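Putative protein (Neisseria meningitidis, PDB 2O3G) is an uncharacterised membrane protein of the UPF0053 family that may bind flavin adenine dinucleotide, represented here by its transporter-associated domain. Local coordinates at residues W71-V76 with V86-L91. Residues are numbered along the deposited sequence; the frame is centred on the assembly and turned at random.
Sequences WRFEVV and VKITKL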
loop_
_atom_site.group_PDB
_atom_site.type_symbol
_atom_site.label_atom_id
_atom_site.label_comp_id
_atom_site.label_asym_id
_atom_site.label_seq_id
_atom_site.Cartn_x
_atom_site.Cartn_y
_atom_site.Cartn_z
ATOM N N TRP A 71 -4.821 7.689 -4.620
ATOM C CA TRP A 71 -5.384 6.732 -3.709
ATOM C C TRP A 71 -4.707 6.857 -2.344
ATOM O O TRP A 71 -3.622 7.440 -2.241
ATOM C CB TRP A 71 -5.153 5.370 -4.214
ATOM C CG TRP A 71 -5.647 5.094 -5.533
ATOM C CD1 TRP A 71 -5.063 5.399 -6.667
ATOM C CD2 TRP A 71 -6.807 4.310 -5.872
ATOM N NE1 TRP A 71 -5.801 4.904 -7.756
ATOM C CE2 TRP A 71 -6.879 4.247 -7.273
ATOM C CE3 TRP A 71 -7.844 3.752 -5.125
ATOM C CZ2 TRP A 71 -7.889 3.602 -7.942
ATOM C CZ3 TRP A 71 -8.859 3.068 -5.801
ATOM C CH2 TRP A 71 -8.876 3.003 -7.195
ATOM N N ARG A 72 -5.368 6.340 -1.310
ATOM C CA ARG A 72 -4.884 6.306 0.087
ATOM C C ARG A 72 -4.714 4.865 0.521
ATOM O O ARG A 72 -5.496 3.975 0.149
ATOM C CB ARG A 72 -5.924 6.911 0.958
ATOM C CG ARG A 72 -5.560 6.950 2.366
ATOM C CD ARG A 72 -6.332 8.049 3.021
ATOM N NE ARG A 72 -5.563 9.265 2.941
ATOM C CZ ARG A 72 -5.909 10.445 3.460
ATOM N NH1 ARG A 72 -7.026 10.600 4.161
ATOM N NH2 ARG A 72 -5.103 11.477 3.274
ATOM N N PHE A 73 -3.663 4.600 1.272
ATOM C CA PHE A 73 -3.368 3.219 1.643
ATOM C C PHE A 73 -3.212 3.243 3.092
ATOM O O PHE A 73 -2.434 4.039 3.596
ATOM C CB PHE A 73 -2.095 2.821 0.998
ATOM C CG PHE A 73 -2.236 2.623 -0.475
ATOM C CD1 PHE A 73 -2.535 1.404 -0.975
ATOM C CD2 PHE A 73 -2.081 3.685 -1.351
ATOM C CE1 PHE A 73 -2.622 1.225 -2.371
ATOM C CE2 PHE A 73 -2.158 3.478 -2.709
ATOM C CZ PHE A 73 -2.442 2.245 -3.213
ATOM N N GLU A 74 -4.011 2.456 3.796
ATOM C CA GLU A 74 -4.037 2.629 5.254
ATOM C C GLU A 74 -3.869 1.328 5.944
ATOM O O GLU A 74 -4.510 0.337 5.601
ATOM C CB GLU A 74 -5.352 3.236 5.696
ATOM C CG GLU A 74 -5.425 3.529 7.198
ATOM C CD GLU A 74 -6.801 4.030 7.649
ATOM O OE1 GLU A 74 -7.774 4.027 6.834
ATOM O OE2 GLU A 74 -6.915 4.442 8.822
ATOM N N VAL A 75 -2.993 1.306 6.911
ATOM C CA VAL A 75 -2.721 0.023 7.534
ATOM C C VAL A 75 -3.787 -0.206 8.579
ATOM O O VAL A 75 -4.006 0.602 9.511
ATOM C CB VAL A 75 -1.298 -0.049 8.067
ATOM C CG1 VAL A 75 -0.796 1.284 8.183
ATOM C CG2 VAL A 75 -1.227 -0.746 9.405
ATOM N N VAL A 76 -4.477 -1.303 8.393
ATOM C CA VAL A 76 -5.578 -1.544 9.277
ATOM C C VAL A 76 -5.267 -2.635 10.289
ATOM O O VAL A 76 -5.577 -2.486 11.493
ATOM C CB VAL A 76 -6.971 -1.786 8.568
ATOM C CG1 VAL A 76 -7.408 -0.525 7.919
ATOM C CG2 VAL A 76 -6.963 -2.975 7.628
ATOM N N VAL A 86 -4.289 -3.758 4.311
ATOM C CA VAL A 86 -4.431 -2.338 4.042
ATOM C C VAL A 86 -5.755 -2.001 3.352
ATOM O O VAL A 86 -6.331 -2.819 2.581
ATOM C CB VAL A 86 -3.118 -1.706 3.443
ATOM C CG1 VAL A 86 -2.194 -2.762 3.006
ATOM C CG2 VAL A 86 -3.410 -0.766 2.302
ATOM N N LYS A 87 -6.284 -0.845 3.724
ATOM C CA LYS A 87 -7.583 -0.349 3.200
ATOM C C LYS A 87 -7.301 0.708 2.121
ATOM O O LYS A 87 -6.669 1.735 2.410
ATOM C CB LYS A 87 -8.414 0.318 4.338
ATOM C CG LYS A 87 -9.895 0.699 3.952
ATOM C CD LYS A 87 -10.669 1.660 4.901
ATOM C CE LYS A 87 -12.235 1.465 4.713
ATOM N NZ LYS A 87 -12.778 0.029 4.204
ATOM N N ILE A 88 -7.734 0.427 0.886
ATOM C CA ILE A 88 -7.594 1.379 -0.195
ATOM C C ILE A 88 -8.856 2.261 -0.300
ATOM O O ILE A 88 -10.014 1.721 -0.578
ATOM C CB ILE A 88 -7.573 0.737 -1.552
ATOM C CG1 ILE A 88 -6.771 -0.557 -1.713
ATOM C CG2 ILE A 88 -6.964 1.682 -2.401
ATOM C CD1 ILE A 88 -5.332 -0.496 -1.440
ATOM N N THR A 89 -8.675 3.577 -0.105
ATOM C CA THR A 89 -9.665 4.550 -0.567
ATOM C C THR A 89 -9.254 5.568 -1.722
ATOM O O THR A 89 -8.095 5.548 -2.177
ATOM C CB THR A 89 -10.346 5.240 0.593
ATOM O OG1 THR A 89 -9.452 6.089 1.333
ATOM C CG2 THR A 89 -11.028 4.206 1.506
ATOM N N LYS A 90 -10.196 6.437 -2.198
ATOM C CA LYS A 90 -9.937 7.462 -3.249
ATOM C C LYS A 90 -9.576 8.893 -2.740
ATOM O O LYS A 90 -10.141 9.379 -1.754
ATOM C CB LYS A 90 -11.091 7.523 -4.198
ATOM C CG LYS A 90 -10.837 6.857 -5.482
ATOM C CD LYS A 90 -10.321 7.884 -6.297
ATOM C CE LYS A 90 -9.536 7.427 -7.494
ATOM N NZ LYS A 90 -8.764 8.739 -7.661
ATOM N N LEU A 91 -8.596 9.581 -3.313
ATOM C CA LEU A 91 -8.379 10.892 -2.799
ATOM C C LEU A 91 -9.315 11.827 -3.580
ATOM O O LEU A 91 -9.733 11.401 -4.705
ATOM C CB LEU A 91 -6.932 11.271 -2.891
ATOM C CG LEU A 91 -6.218 11.087 -1.566
ATOM C CD1 LEU A 91 -7.196 10.827 -0.491
ATOM C CD2 LEU A 91 -5.340 9.946 -1.696
#
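R72 and T89, and two residues further along E74 and K87, are the hydrogen-bonded pairs of two antiparallel strands whose N-to-C directions differ by 155° and whose short axes approach to 4.4 Å. Each pair closes a ring of two backbone bonds, the shortest running 2.8 Å from K87 N to E74 O. Between these rings F73 faces I88 as a non-hydrogen-bonded pair, and side chains alternate between the two faces of the sheet.

On the face carrying W71, F73, I88 and V86, both aromatic rings lean on I88, which serves them with different branches: CG2 meets W71 CE3 at 3.5 Å, whereas CD1 runs out beside the F73 ring. V86 CG2 approaches that phenyl ring at its edge, 4.0 Å from F73 CD1. V48, L51 and I52 of helix 48-56 also pack on F73.

At the strand end, K90 bends at chi2 (-91°) and lays CE over a face of the W71 indole, a CH-pi contact; its NZ makes a cation-pi interaction 4.9 Å from the five-membered ring's centroid and also hydrogen-bonds to G70 O. On the opposite face, L91 sets CD1 above the R72 guanidinium, offset toward its rim; R72 NE is salt-bridged to D67.

A largely polar face (R72, E74, K87, T89) and a mainly apolar one, partly covered by helix 48-56, mark an amphipathic beta hairpin, here the central strands of the domain's four-stranded antiparallel sheet.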